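Local coordinates for hypothetical protein (Nostoc punctiforme, PDB 2O62), which is of unknown function but joins two calycin-like, mainly antiparallel beta domains, the second related to a biogenesis factor required for ATP synthase, at residues Ser19-Ser24 with Leu122-Leu127; Asn31-Arg36 with Leu52-Lys57; Gly94-Val99 with Leu235-Leu240; Arg103-Val108 with Leu215-Ser220. One frame throughout, in Å; residues are numbered along the deposited sequence.

Contact 1: residues Ser19-Ser24 with Leu122-Leu127; sequences SFSNFS and LIREHL
Ser21 and Leu122 form an antiparallel hydrogen-bonded pair: Leu122 N gives Ser21 O a straight bond of 2.8 Å (167° at the hydrogen), and Ser21 N returns one to Leu122 O at 3.0 Å. The next such pair, Ser19 with Arg124, is held by two weak bonds, and a CA-H...O contact from Ile123 CA to Ser19 O lies between. Strands 14-23 and 117-127, first and last of the N-terminal sheet along the chain, are neighbours in its middle, although 97 residues lie between the segments. On the face carrying the serines, Arg124 NH2 donates to Ser21 OG at 3.0 Å, the hydroxyl lying in the guanidinium plane. Asp32 also binds that hydroxyl and Ser19 OG, while Glu134 takes Arg124 NH1. One water donates to Ser19 OG and Leu122 O and accepts from Arg124 N and NE, the NE placed there by a bend at chi3 (-79°). At the non-hydrogen-bonded pair Phe20-Ile123 the side chains lie side by side, pointing the same way, and Ile123 CD1 sits over one face of the Phe20 ring, offset toward the rim, 3.9 Å from its centroid. On the serine face, Phe23 CE1 approaches Leu122 CB at 3.8 Å.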
loop_
_atom_site.group_PDB
_atom_site.type_symbol
_atom_site.label_atom_id
_atom_site.label_comp_id
_atom_site.label_asym_id
_atom_site.label_seq_id
_atom_site.Cartn_x
_atom_site.Cartn_y
_atom_site.Cartn_z
ATOM N N SER A 19 -9.996 3.533 12.541
ATOM C CA SER A 19 -11.063 3.925 11.620
ATOM C C SER A 19 -10.830 3.527 10.193
ATOM O O SER A 19 -9.694 3.217 9.815
ATOM C CB SER A 19 -11.252 5.441 11.641
ATOM O OG SER A 19 -10.163 6.118 11.088
ATOM N N PHE A 20 -11.918 3.602 9.424
ATOM C CA PHE A 20 -11.902 3.495 7.968
ATOM C C PHE A 20 -12.250 4.856 7.429
ATOM O O PHE A 20 -13.333 5.346 7.701
ATOM C CB PHE A 20 -12.988 2.532 7.493
ATOM C CG PHE A 20 -12.668 1.058 7.693
ATOM C CD1 PHE A 20 -12.316 0.560 8.932
ATOM C CD2 PHE A 20 -12.836 0.142 6.666
ATOM C CE1 PHE A 20 -12.052 -0.791 9.120
ATOM C CE2 PHE A 20 -12.589 -1.228 6.876
ATOM C CZ PHE A 20 -12.212 -1.676 8.080
ATOM N N SER A 21 -11.350 5.450 6.652
ATOM C CA SER A 21 -11.468 6.847 6.179
ATOM C C SER A 21 -11.423 6.909 4.667
ATOM O O SER A 21 -10.463 6.437 4.068
ATOM C CB SER A 21 -10.315 7.684 6.734
ATOM O OG SER A 21 -10.254 7.540 8.133
ATOM N N ASN A 22 -12.475 7.454 4.057
ATOM C CA ASN A 22 -12.535 7.680 2.614
ATOM C C ASN A 22 -12.058 9.061 2.271
ATOM O O ASN A 22 -12.589 10.026 2.778
ATOM C CB ASN A 22 -13.957 7.568 2.110
ATOM C CG ASN A 22 -14.539 6.213 2.370
ATOM O OD1 ASN A 22 -13.820 5.220 2.441
ATOM N ND2 ASN A 22 -15.847 6.158 2.510
ATOM N N PHE A 23 -11.094 9.085 1.371
ATOM C CA PHE A 23 -10.505 10.286 0.829
ATOM C C PHE A 23 -10.792 10.418 -0.658
ATOM O O PHE A 23 -10.868 9.423 -1.393
ATOM C CB PHE A 23 -8.986 10.220 1.015
ATOM C CG PHE A 23 -8.545 10.435 2.413
ATOM C CD1 PHE A 23 -8.438 9.380 3.286
ATOM C CD2 PHE A 23 -8.239 11.704 2.876
ATOM C CE1 PHE A 23 -8.041 9.567 4.607
ATOM C CE2 PHE A 23 -7.842 11.895 4.208
ATOM C CZ PHE A 23 -7.739 10.787 5.066
ATOM N N SER A 24 -10.884 11.660 -1.116
ATOM C CA SER A 24 -10.924 11.965 -2.545
ATOM C C SER A 24 -9.535 11.751 -3.177
ATOM O O SER A 24 -8.525 11.664 -2.453
ATOM C CB SER A 24 -11.369 13.411 -2.770
ATOM O OG SER A 24 -10.311 14.304 -2.504
ATOM N N LEU A 122 -8.227 4.838 3.714
ATOM C CA LEU A 122 -7.086 4.752 4.597
ATOM C C LEU A 122 -7.562 4.197 5.896
ATOM O O LEU A 122 -8.433 4.763 6.509
ATOM C CB LEU A 122 -6.459 6.114 4.789
ATOM C CG LEU A 122 -5.068 6.130 5.405
ATOM C CD1 LEU A 122 -4.049 5.571 4.408
ATOM C CD2 LEU A 122 -4.762 7.585 5.736
ATOM N N ILE A 123 -7.038 3.025 6.262
ATOM C CA ILE A 123 -7.442 2.356 7.453
ATOM C C ILE A 123 -6.244 2.391 8.410
ATOM O O ILE A 123 -5.231 1.706 8.198
ATOM C CB ILE A 123 -7.874 0.929 7.153
ATOM C CG1 ILE A 123 -9.008 0.921 6.098
ATOM C CG2 ILE A 123 -8.294 0.228 8.430
ATOM C CD1 ILE A 123 -9.335 -0.494 5.511
ATOM N N ARG A 124 -6.376 3.192 9.463
ATOM C CA ARG A 124 -5.313 3.387 10.460
ATOM C C ARG A 124 -5.702 2.689 11.739
ATOM O O ARG A 124 -6.620 3.124 12.402
ATOM C CB ARG A 124 -5.099 4.877 10.746
ATOM C CG ARG A 124 -4.585 5.640 9.546
ATOM C CD ARG A 124 -4.776 7.124 9.706
ATOM N NE ARG A 124 -6.139 7.520 9.414
ATOM C CZ ARG A 124 -6.599 8.774 9.489
ATOM N NH1 ARG A 124 -5.815 9.753 9.852
ATOM N NH2 ARG A 124 -7.847 9.019 9.153
ATOM N N GLU A 125 -4.957 1.645 12.084
ATOM C CA GLU A 125 -5.318 0.740 13.153
ATOM C C GLU A 125 -4.193 0.602 14.150
ATOM O O GLU A 125 -3.026 0.544 13.778
ATOM C CB GLU A 125 -5.662 -0.627 12.593
ATOM C CG GLU A 125 -6.991 -0.658 11.832
ATOM C CD GLU A 125 -7.160 -1.888 10.995
ATOM O OE1 GLU A 125 -6.156 -2.407 10.467
ATOM O OE2 GLU A 125 -8.310 -2.351 10.831
ATOM N N HIS A 126 -4.569 0.531 15.419
ATOM C CA HIS A 126 -3.644 0.294 16.523
ATOM C C HIS A 126 -4.228 -0.843 17.358
ATOM O O HIS A 126 -5.463 -1.040 17.504
ATOM C CB HIS A 126 -3.422 1.556 17.359
ATOM C CG HIS A 126 -4.664 2.088 17.979
ATOM N ND1 HIS A 126 -5.536 2.924 17.307
ATOM C CD2 HIS A 126 -5.222 1.854 19.195
ATOM C CE1 HIS A 126 -6.563 3.197 18.096
ATOM N NE2 HIS A 126 -6.402 2.554 19.242
ATOM N N LEU A 127 -3.342 -1.638 17.905
ATOM C CA LEU A 127 -3.758 -2.698 18.798
ATOM C C LEU A 127 -4.500 -2.105 19.990
ATOM O O LEU A 127 -4.030 -1.133 20.614
ATOM C CB LEU A 127 -2.556 -3.487 19.294
ATOM C CG LEU A 127 -2.002 -4.461 18.284
ATOM C CD1 LEU A 127 -0.777 -5.047 18.937
ATOM C CD2 LEU A 127 -3.068 -5.568 17.933
HETATM O O HOH W 1 -8.230 5.568 9.210
#

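Contact 2: residues Asn31-Arg36 with Leu52-Lys57; sequences NDTSSR and LSRSGK
Arg36 and Ser53 face each other as an antiparallel hydrogen-bonded pair, Ser53 N donating to Arg36 O at 2.8 Å and Arg36 N to Ser53 O at 2.9 Å. Two residues further along, Ser55 N donates to Ser34 O at 2.9 Å. Between these bonds Ser35 and Arg54 make a non-hydrogen-bonded pair with CA atoms 4.4 Å apart, and here Ser35 CB lies 3.8 Å from Arg54 CG. The CA-H groups of Ser35, Arg54 and Leu52 also lean on the carbonyl oxygens of Ser53, Ser34 and Arg36. Strands 29-42 and 47-54 form a beta hairpin near one edge of the N-terminal sheet, and the segments pair at its open end, away from the connection between the strands. There the second strand leaves through a type II turn from Arg54 to Lys57, closed by Lys57 N to Arg54 O; the positive phi of Gly56 (79°) suits that turn. The turn also places Lys57 against Arg54. The Arg54 chain bends at chi3 (-57°), which sets NE, and the guanidinium beyond it has Lys57 CD 3.7 Å above one face and Leu52 CD2 3.8 Å from the opposite face, so an aliphatic carbon lies over each face, offset toward the rim. Farther out, a water donates to Arg36 O and to Ser53 OG, and Asp59 gives that hydroxyl a second partner. On the other flank, Thr33 and Ser35 are bonded through their backbones to strand 14-23.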
loop_
_atom_site.group_PDB
_atom_site.type_symbol
_atom_site.label_atom_id
_atom_site.label_comp_id
_atom_site.label_asym_id
_atom_site.label_seq_id
_atom_site.Cartn_x
_atom_site.Cartn_y
_atom_site.Cartn_z
ATOM N N ASN A 31 -15.269 10.806 4.437
ATOM C CA ASN A 31 -16.059 10.018 5.355
ATOM C C ASN A 31 -15.126 9.189 6.216
ATOM O O ASN A 31 -14.155 8.608 5.716
ATOM C CB ASN A 31 -16.989 9.100 4.583
ATOM C CG ASN A 31 -17.994 8.407 5.477
ATOM O OD1 ASN A 31 -17.852 7.211 5.767
ATOM N ND2 ASN A 31 -18.992 9.154 5.969
ATOM N N ASP A 32 -15.410 9.156 7.498
ATOM C CA ASP A 32 -14.618 8.378 8.440
ATOM C C ASP A 32 -15.549 7.676 9.420
ATOM O O ASP A 32 -16.515 8.271 9.889
ATOM C CB ASP A 32 -13.697 9.307 9.177
ATOM C CG ASP A 32 -13.030 8.642 10.320
ATOM O OD1 ASP A 32 -11.958 8.028 10.074
ATOM O OD2 ASP A 32 -13.625 8.689 11.450
ATOM N N THR A 33 -15.245 6.418 9.735
ATOM C CA THR A 33 -16.066 5.633 10.631
ATOM C C THR A 33 -15.149 4.893 11.563
ATOM O O THR A 33 -14.258 4.159 11.099
ATOM C CB THR A 33 -16.919 4.619 9.874
ATOM O OG1 THR A 33 -17.627 5.275 8.817
ATOM C CG2 THR A 33 -17.892 3.940 10.831
ATOM N N SER A 34 -15.369 5.048 12.864
ATOM C CA SER A 34 -14.569 4.330 13.828
ATOM C C SER A 34 -14.818 2.815 13.730
ATOM O O SER A 34 -15.927 2.328 13.395
ATOM C CB SER A 34 -14.787 4.889 15.258
ATOM O OG SER A 34 -16.072 4.518 15.752
ATOM N N SER A 35 -13.755 2.075 13.998
ATOM C CA SER A 35 -13.742 0.627 13.776
ATOM C C SER A 35 -13.004 -0.170 14.865
ATOM O O SER A 35 -12.096 0.326 15.561
ATOM C CB SER A 35 -13.143 0.337 12.405
ATOM O OG SER A 35 -11.779 0.707 12.351
ATOM N N ARG A 36 -13.485 -1.409 15.042
ATOM C CA ARG A 36 -12.828 -2.423 15.862
ATOM C C ARG A 36 -12.899 -3.711 15.047
ATOM O O ARG A 36 -13.993 -4.138 14.647
ATOM C CB ARG A 36 -13.542 -2.609 17.209
ATOM C CG ARG A 36 -12.753 -3.394 18.246
ATOM C CD ARG A 36 -13.355 -3.274 19.671
ATOM N NE ARG A 36 -12.775 -4.243 20.613
ATOM C CZ ARG A 36 -11.995 -3.963 21.663
ATOM N NH1 ARG A 36 -11.656 -2.708 21.977
ATOM N NH2 ARG A 36 -11.556 -4.963 22.417
ATOM N N LEU A 52 -15.696 -7.487 12.396
ATOM C CA LEU A 52 -15.543 -6.065 12.120
ATOM C C LEU A 52 -16.774 -5.283 12.594
ATOM O O LEU A 52 -17.896 -5.455 12.082
ATOM C CB LEU A 52 -15.286 -5.812 10.643
ATOM C CG LEU A 52 -15.221 -4.345 10.188
ATOM C CD1 LEU A 52 -14.117 -3.606 10.875
ATOM C CD2 LEU A 52 -15.042 -4.272 8.704
ATOM N N SER A 53 -16.557 -4.455 13.616
ATOM C CA SER A 53 -17.577 -3.518 14.099
ATOM C C SER A 53 -17.186 -2.116 13.630
ATOM O O SER A 53 -16.045 -1.701 13.799
ATOM C CB SER A 53 -17.657 -3.543 15.622
ATOM O OG SER A 53 -17.907 -4.841 16.083
ATOM N N ARG A 54 -18.135 -1.403 13.024
ATOM C CA ARG A 54 -17.945 0.020 12.676
ATOM C C ARG A 54 -19.098 0.876 13.220
ATOM O O ARG A 54 -20.249 0.438 13.283
ATOM C CB ARG A 54 -17.818 0.216 11.160
ATOM C CG ARG A 54 -16.482 -0.258 10.586
ATOM C CD ARG A 54 -16.530 -0.476 9.108
ATOM N NE ARG A 54 -17.579 -1.429 8.800
ATOM C CZ ARG A 54 -17.903 -1.838 7.579
ATOM N NH1 ARG A 54 -17.231 -1.416 6.525
ATOM N NH2 ARG A 54 -18.902 -2.707 7.418
ATOM N N SER A 55 -18.789 2.099 13.629
ATOM C CA SER A 55 -19.789 2.953 14.264
ATOM C C SER A 55 -20.970 3.220 13.318
ATOM O O SER A 55 -20.775 3.665 12.196
ATOM C CB SER A 55 -19.154 4.269 14.704
ATOM O OG SER A 55 -20.029 5.017 15.519
ATOM N N GLY A 56 -22.174 2.944 13.801
ATOM C CA GLY A 56 -23.398 3.150 13.024
ATOM C C GLY A 56 -23.713 2.075 11.994
ATOM O O GLY A 56 -24.637 2.247 11.184
ATOM N N LYS A 57 -22.967 0.966 12.017
ATOM C CA LYS A 57 -23.127 -0.111 11.044
ATOM C C LYS A 57 -23.327 -1.451 11.752
ATOM O O LYS A 57 -22.990 -1.602 12.916
ATOM C CB LYS A 57 -21.908 -0.166 10.126
ATOM C CG LYS A 57 -21.744 1.047 9.274
ATOM C CD LYS A 57 -20.532 0.950 8.416
ATOM C CE LYS A 57 -20.267 2.237 7.651
ATOM N NZ LYS A 57 -21.135 2.370 6.456
HETATM O O HOH W 2 -15.363 -6.189 16.435
#

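Contact 3: residues Gly94-Val99 with Leu235-Leu240; sequences GELAFV and LEAGWL
Phe98 CG stands anti to its carbonyl carbon (chi1 -52°) and Trp239 CG anti to its backbone N (chi1 -170°), and the two side chains slide past each other in opposite directions. Trp239 CE3 comes to 3.4 Å from Phe98 CB, while Trp239 CB lies over one face of the Phe98 ring, 4.3 Å from its centroid, in a CH-pi contact. The far end of the phenyl ring reaches the backbone of Ala237, whose O lies at the ring edge, in plane, 3.6 Å from CZ. Next to it Leu96 CD1 presses on Ala237, only 3.3 Å from its CB, a tight carbon pair, and 3.2 Å from its N. At the far end Leu235 CD2 packs on the backbone of Gly94, 3.6 Å from its C. The contact is apolar, without hydrogen bonds between the segments, whose strands run 27° apart with axes 7.5 Å from each other. It is face-to-face packing of two sheets, one from each domain, close to the centre of the chain. Strand 93-100 is flanked in its own sheet by 79-81 and 103-111, strand 233-242 in the barrel by 219-224 and 245-253; Met249 of the last also meets Leu96 and Phe98, and Leu105 of strand 103-111 touches Trp239.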
loop_
_atom_site.group_PDB
_atom_site.type_symbol
_atom_site.label_atom_id
_atom_site.label_comp_id
_atom_site.label_asym_id
_atom_site.label_seq_id
_atom_site.Cartn_x
_atom_site.Cartn_y
_atom_site.Cartn_z
ATOM N N GLY A 94 -7.211 -2.013 -5.314
ATOM C CA GLY A 94 -6.740 -3.061 -4.429
ATOM C C GLY A 94 -6.188 -2.411 -3.162
ATOM O O GLY A 94 -6.201 -1.192 -3.016
ATOM N N GLU A 95 -5.682 -3.241 -2.257
ATOM C CA GLU A 95 -5.276 -2.804 -0.925
ATOM C C GLU A 95 -3.811 -3.142 -0.677
ATOM O O GLU A 95 -3.377 -4.264 -0.961
ATOM C CB GLU A 95 -6.120 -3.530 0.105
ATOM C CG GLU A 95 -5.744 -3.248 1.555
ATOM C CD GLU A 95 -6.562 -4.049 2.551
ATOM O OE1 GLU A 95 -7.387 -4.883 2.129
ATOM O OE2 GLU A 95 -6.375 -3.871 3.758
ATOM N N LEU A 96 -3.076 -2.190 -0.122
ATOM C CA LEU A 96 -1.750 -2.429 0.414
ATOM C C LEU A 96 -1.820 -2.239 1.925
ATOM O O LEU A 96 -2.181 -1.186 2.405
ATOM C CB LEU A 96 -0.768 -1.434 -0.221
ATOM C CG LEU A 96 -0.830 -1.539 -1.774
ATOM C CD1 LEU A 96 -0.405 -0.310 -2.414
ATOM C CD2 LEU A 96 -0.088 -2.648 -2.305
ATOM N N ALA A 97 -1.425 -3.251 2.663
ATOM C CA ALA A 97 -1.603 -3.287 4.115
ATOM C C ALA A 97 -0.263 -3.525 4.807
ATOM O O ALA A 97 0.301 -4.604 4.702
ATOM C CB ALA A 97 -2.602 -4.419 4.475
ATOM N N PHE A 98 0.245 -2.497 5.487
ATOM C CA PHE A 98 1.473 -2.555 6.269
ATOM C C PHE A 98 1.210 -2.880 7.743
ATOM O O PHE A 98 0.323 -2.302 8.362
ATOM C CB PHE A 98 2.251 -1.219 6.203
ATOM C CG PHE A 98 2.502 -0.702 4.818
ATOM C CD1 PHE A 98 1.578 0.141 4.186
ATOM C CD2 PHE A 98 3.696 -0.997 4.168
ATOM C CE1 PHE A 98 1.823 0.658 2.939
ATOM C CE2 PHE A 98 3.929 -0.497 2.893
ATOM C CZ PHE A 98 3.005 0.303 2.290
ATOM N N VAL A 99 2.007 -3.790 8.294
ATOM C CA VAL A 99 2.015 -4.114 9.694
ATOM C C VAL A 99 3.373 -3.673 10.276
ATOM O O VAL A 99 4.431 -3.912 9.692
ATOM C CB VAL A 99 1.793 -5.582 9.892
ATOM C CG1 VAL A 99 1.839 -5.939 11.380
ATOM C CG2 VAL A 99 0.470 -5.986 9.243
ATOM N N LEU A 235 0.095 -0.893 -8.490
ATOM C CA LEU A 235 -0.615 -0.215 -7.406
ATOM C C LEU A 235 0.417 -0.047 -6.284
ATOM O O LEU A 235 0.990 -1.013 -5.853
ATOM C CB LEU A 235 -1.717 -1.143 -6.961
ATOM C CG LEU A 235 -2.724 -0.661 -5.981
ATOM C CD1 LEU A 235 -3.642 0.290 -6.693
ATOM C CD2 LEU A 235 -3.466 -1.872 -5.388
ATOM N N GLU A 236 0.668 1.188 -5.853
ATOM C CA GLU A 236 1.745 1.460 -4.890
ATOM C C GLU A 236 1.229 2.364 -3.779
ATOM O O GLU A 236 0.369 3.240 -3.978
ATOM C CB GLU A 236 3.046 2.074 -5.509
ATOM C CG GLU A 236 4.267 2.317 -4.472
ATOM C CD GLU A 236 5.601 2.714 -5.161
ATOM O OE1 GLU A 236 5.508 3.101 -6.342
ATOM O OE2 GLU A 236 6.725 2.628 -4.562
ATOM N N ALA A 237 1.749 2.078 -2.594
ATOM C CA ALA A 237 1.548 2.892 -1.416
ATOM C C ALA A 237 2.861 2.882 -0.640
ATOM O O ALA A 237 3.704 2.014 -0.814
ATOM C CB ALA A 237 0.425 2.291 -0.553
ATOM N N GLY A 238 2.955 3.809 0.272
ATOM C CA GLY A 238 4.126 4.018 1.115
ATOM C C GLY A 238 3.676 4.410 2.489
ATOM O O GLY A 238 2.570 4.929 2.683
ATOM N N TRP A 239 4.559 4.203 3.456
ATOM C CA TRP A 239 4.304 4.609 4.817
ATOM C C TRP A 239 5.600 5.031 5.455
ATOM O O TRP A 239 6.484 4.193 5.598
ATOM C CB TRP A 239 3.757 3.425 5.588
ATOM C CG TRP A 239 3.225 3.713 6.938
ATOM C CD1 TRP A 239 2.806 4.931 7.430
ATOM C CD2 TRP A 239 3.022 2.775 7.976
ATOM N NE1 TRP A 239 2.312 4.779 8.684
ATOM C CE2 TRP A 239 2.437 3.467 9.055
ATOM C CE3 TRP A 239 3.208 1.388 8.084
ATOM C CZ2 TRP A 239 2.073 2.835 10.240
ATOM C CZ3 TRP A 239 2.845 0.762 9.248
ATOM C CH2 TRP A 239 2.280 1.483 10.324
ATOM N N LEU A 240 5.691 6.310 5.835
ATOM C CA LEU A 240 6.837 6.861 6.561
ATOM C C LEU A 240 6.599 6.528 8.041
ATOM O O LEU A 240 5.934 7.276 8.797
ATOM C CB LEU A 240 6.944 8.367 6.350
ATOM C CG LEU A 240 8.161 9.054 6.966
ATOM C CD1 LEU A 240 9.441 8.584 6.252
ATOM C CD2 LEU A 240 8.023 10.559 6.902
#

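Contact 4: residues Arg103-Val108 with Leu215-Ser220; sequences RRLRLV and LPDGAS
The interface between the two beta domains is bridged here by a buried salt bridge, Arg103 of the N-terminal sheet meeting Asp217 in a turn of the C-terminal barrel. The two reach toward each other tip to tip, and the arginine grips with both terminal nitrogens: NH1 donates to Asp217 OD1 at 2.9 Å and NH2 to Asp217 OD2 at 2.7 Å, both nearly straight. Both oxygens lie close to the guanidinium plane, and the carboxylate is turned 32° against it. NH1 meets OD1 on its syn side, 21° out of the carboxylate plane; NH2 meets OD2 from above that plane. Bends at chi2 and chi3 fold the arginine back, and its NH2 also bonds Arg104 O at 3.1 Å. Glu125 O takes NE and Ala133 O takes NH1, while Arg135 N donates to Asp217 OD1; this buried pair is therefore fixed from several sides. Asp217 and Gly218, both with positive phi, turn the hairpin between strands 210-214 and 219-224, which Ala219 N to Pro216 O and Leu215 N to Ala219 O close. Leu105 slides past Asp217 in the opposite direction, its CD1 3.3 Å from Asp217 OD2. Apolar contacts follow along strand 103-111: Leu105 CD2 lies 3.8 Å from Ala219 CB, and Leu107 CD1 meets Leu215 CD1 tip to tip at 3.6 Å. Ser220 O lies at the same distance from that Leu107 methyl.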
loop_
_atom_site.group_PDB
_atom_site.type_symbol
_atom_site.label_atom_id
_atom_site.label_comp_id
_atom_site.label_asym_id
_atom_site.label_seq_id
_atom_site.Cartn_x
_atom_site.Cartn_y
_atom_site.Cartn_z
ATOM N N ARG A 103 0.763 -1.226 15.105
ATOM C CA ARG A 103 0.034 -0.491 14.084
ATOM C C ARG A 103 -0.146 -1.302 12.828
ATOM O O ARG A 103 0.719 -2.105 12.460
ATOM C CB ARG A 103 0.808 0.780 13.675
ATOM C CG ARG A 103 0.794 1.900 14.708
ATOM C CD ARG A 103 -0.533 2.631 14.891
ATOM N NE ARG A 103 -1.223 2.747 13.611
ATOM C CZ ARG A 103 -1.009 3.697 12.713
ATOM N NH1 ARG A 103 -0.239 4.730 13.013
ATOM N NH2 ARG A 103 -1.627 3.628 11.536
ATOM N N ARG A 104 -1.267 -1.060 12.157
ATOM C CA ARG A 104 -1.399 -1.365 10.736
ATOM C C ARG A 104 -1.784 -0.084 10.032
ATOM O O ARG A 104 -2.460 0.794 10.611
ATOM C CB ARG A 104 -2.400 -2.463 10.424
ATOM C CG ARG A 104 -2.254 -3.688 11.265
ATOM C CD ARG A 104 -2.903 -4.891 10.635
ATOM N NE ARG A 104 -4.340 -4.765 10.545
ATOM C CZ ARG A 104 -5.171 -5.692 10.085
ATOM N NH1 ARG A 104 -4.713 -6.859 9.675
ATOM N NH2 ARG A 104 -6.477 -5.460 10.047
ATOM N N LEU A 105 -1.326 0.044 8.796
ATOM C CA LEU A 105 -1.771 1.112 7.915
ATOM C C LEU A 105 -2.136 0.447 6.633
ATOM O O LEU A 105 -1.257 -0.162 5.981
ATOM C CB LEU A 105 -0.688 2.151 7.609
ATOM C CG LEU A 105 -1.290 3.055 6.497
ATOM C CD1 LEU A 105 -2.024 4.248 7.149
ATOM C CD2 LEU A 105 -0.448 3.476 5.417
ATOM N N ARG A 106 -3.417 0.544 6.276
ATOM C CA ARG A 106 -3.929 -0.186 5.125
ATOM C C ARG A 106 -4.533 0.825 4.172
ATOM O O ARG A 106 -5.339 1.660 4.587
ATOM C CB ARG A 106 -4.936 -1.224 5.514
ATOM C CG ARG A 106 -4.438 -2.063 6.596
ATOM C CD ARG A 106 -5.271 -3.304 6.851
ATOM N NE ARG A 106 -6.473 -3.078 7.637
ATOM C CZ ARG A 106 -7.707 -3.430 7.271
ATOM N NH1 ARG A 106 -7.960 -3.955 6.077
ATOM N NH2 ARG A 106 -8.713 -3.293 8.120
ATOM N N LEU A 107 -4.078 0.794 2.932
ATOM C CA LEU A 107 -4.509 1.762 1.951
ATOM C C LEU A 107 -5.177 1.059 0.777
ATOM O O LEU A 107 -4.564 0.237 0.112
ATOM C CB LEU A 107 -3.320 2.635 1.488
ATOM C CG LEU A 107 -3.631 3.942 0.718
ATOM C CD1 LEU A 107 -2.605 4.996 0.996
ATOM C CD2 LEU A 107 -3.641 3.697 -0.757
ATOM N N VAL A 108 -6.433 1.416 0.520
ATOM C CA VAL A 108 -7.175 0.979 -0.630
ATOM C C VAL A 108 -7.277 2.091 -1.698
ATOM O O VAL A 108 -7.614 3.254 -1.395
ATOM C CB VAL A 108 -8.605 0.567 -0.232
ATOM C CG1 VAL A 108 -9.329 -0.022 -1.388
ATOM C CG2 VAL A 108 -8.566 -0.399 0.914
ATOM N N LEU A 215 -0.642 11.780 2.263
ATOM C CA LEU A 215 -1.777 11.582 3.131
ATOM C C LEU A 215 -1.447 11.644 4.608
ATOM O O LEU A 215 -0.262 11.760 5.015
ATOM C CB LEU A 215 -2.376 10.200 2.810
ATOM C CG LEU A 215 -3.043 10.041 1.432
ATOM C CD1 LEU A 215 -3.176 8.554 1.068
ATOM C CD2 LEU A 215 -4.389 10.777 1.395
ATOM N N PRO A 216 -2.497 11.580 5.451
ATOM C CA PRO A 216 -2.243 11.418 6.867
ATOM C C PRO A 216 -1.431 10.150 7.267
ATOM O O PRO A 216 -1.307 9.150 6.507
ATOM C CB PRO A 216 -3.653 11.324 7.459
ATOM C CG PRO A 216 -4.535 12.019 6.482
ATOM C CD PRO A 216 -3.953 11.705 5.163
ATOM N N ASP A 217 -0.903 10.214 8.484
ATOM C CA ASP A 217 -0.233 9.074 9.117
ATOM C C ASP A 217 1.005 8.612 8.342
ATOM O O ASP A 217 1.316 7.416 8.300
ATOM C CB ASP A 217 -1.212 7.916 9.265
ATOM C CG ASP A 217 -0.692 6.812 10.218
ATOM O OD1 ASP A 217 -0.121 7.128 11.306
ATOM O OD2 ASP A 217 -0.806 5.607 9.876
ATOM N N GLY A 218 1.651 9.572 7.687
ATOM C CA GLY A 218 2.878 9.349 6.895
ATOM C C GLY A 218 2.659 8.493 5.657
ATOM O O GLY A 218 3.612 8.002 5.047
ATOM N N ALA A 219 1.390 8.386 5.221
ATOM C CA ALA A 219 1.010 7.569 4.074
ATOM C C ALA A 219 1.120 8.290 2.735
ATOM O O ALA A 219 0.933 9.509 2.632
ATOM C CB ALA A 219 -0.383 7.065 4.248
ATOM N N SER A 220 1.413 7.531 1.694
ATOM C CA SER A 220 1.344 8.030 0.352
ATOM C C SER A 220 0.681 6.998 -0.542
ATOM O O SER A 220 0.718 5.786 -0.264
ATOM C CB SER A 220 2.739 8.415 -0.176
ATOM O OG SER A 220 3.630 7.336 -0.134
#

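How the contacts relate
From the N terminus, contact 1 opens on strand 14-23, and contact 2, a local hairpin pairing, opens and closes within the loop that contact 1 later completes. Contacts 3 and 4 then open on neighbouring strands 93-100 and 103-111. Strand 117-127 closes contact 1, which therefore crosses both. The chain next builds most of the C-terminal barrel before residues 215-220 close contact 4 and residues 235-240 close contact 3, with contact 4 nested inside. Contacts 1 and 2 thus knit the N-terminal sheet together, joined where strands 14-23 and 29-42 are neighbours, while contacts 3 and 4, with centres about 7 Å apart, join that sheet to the barrel.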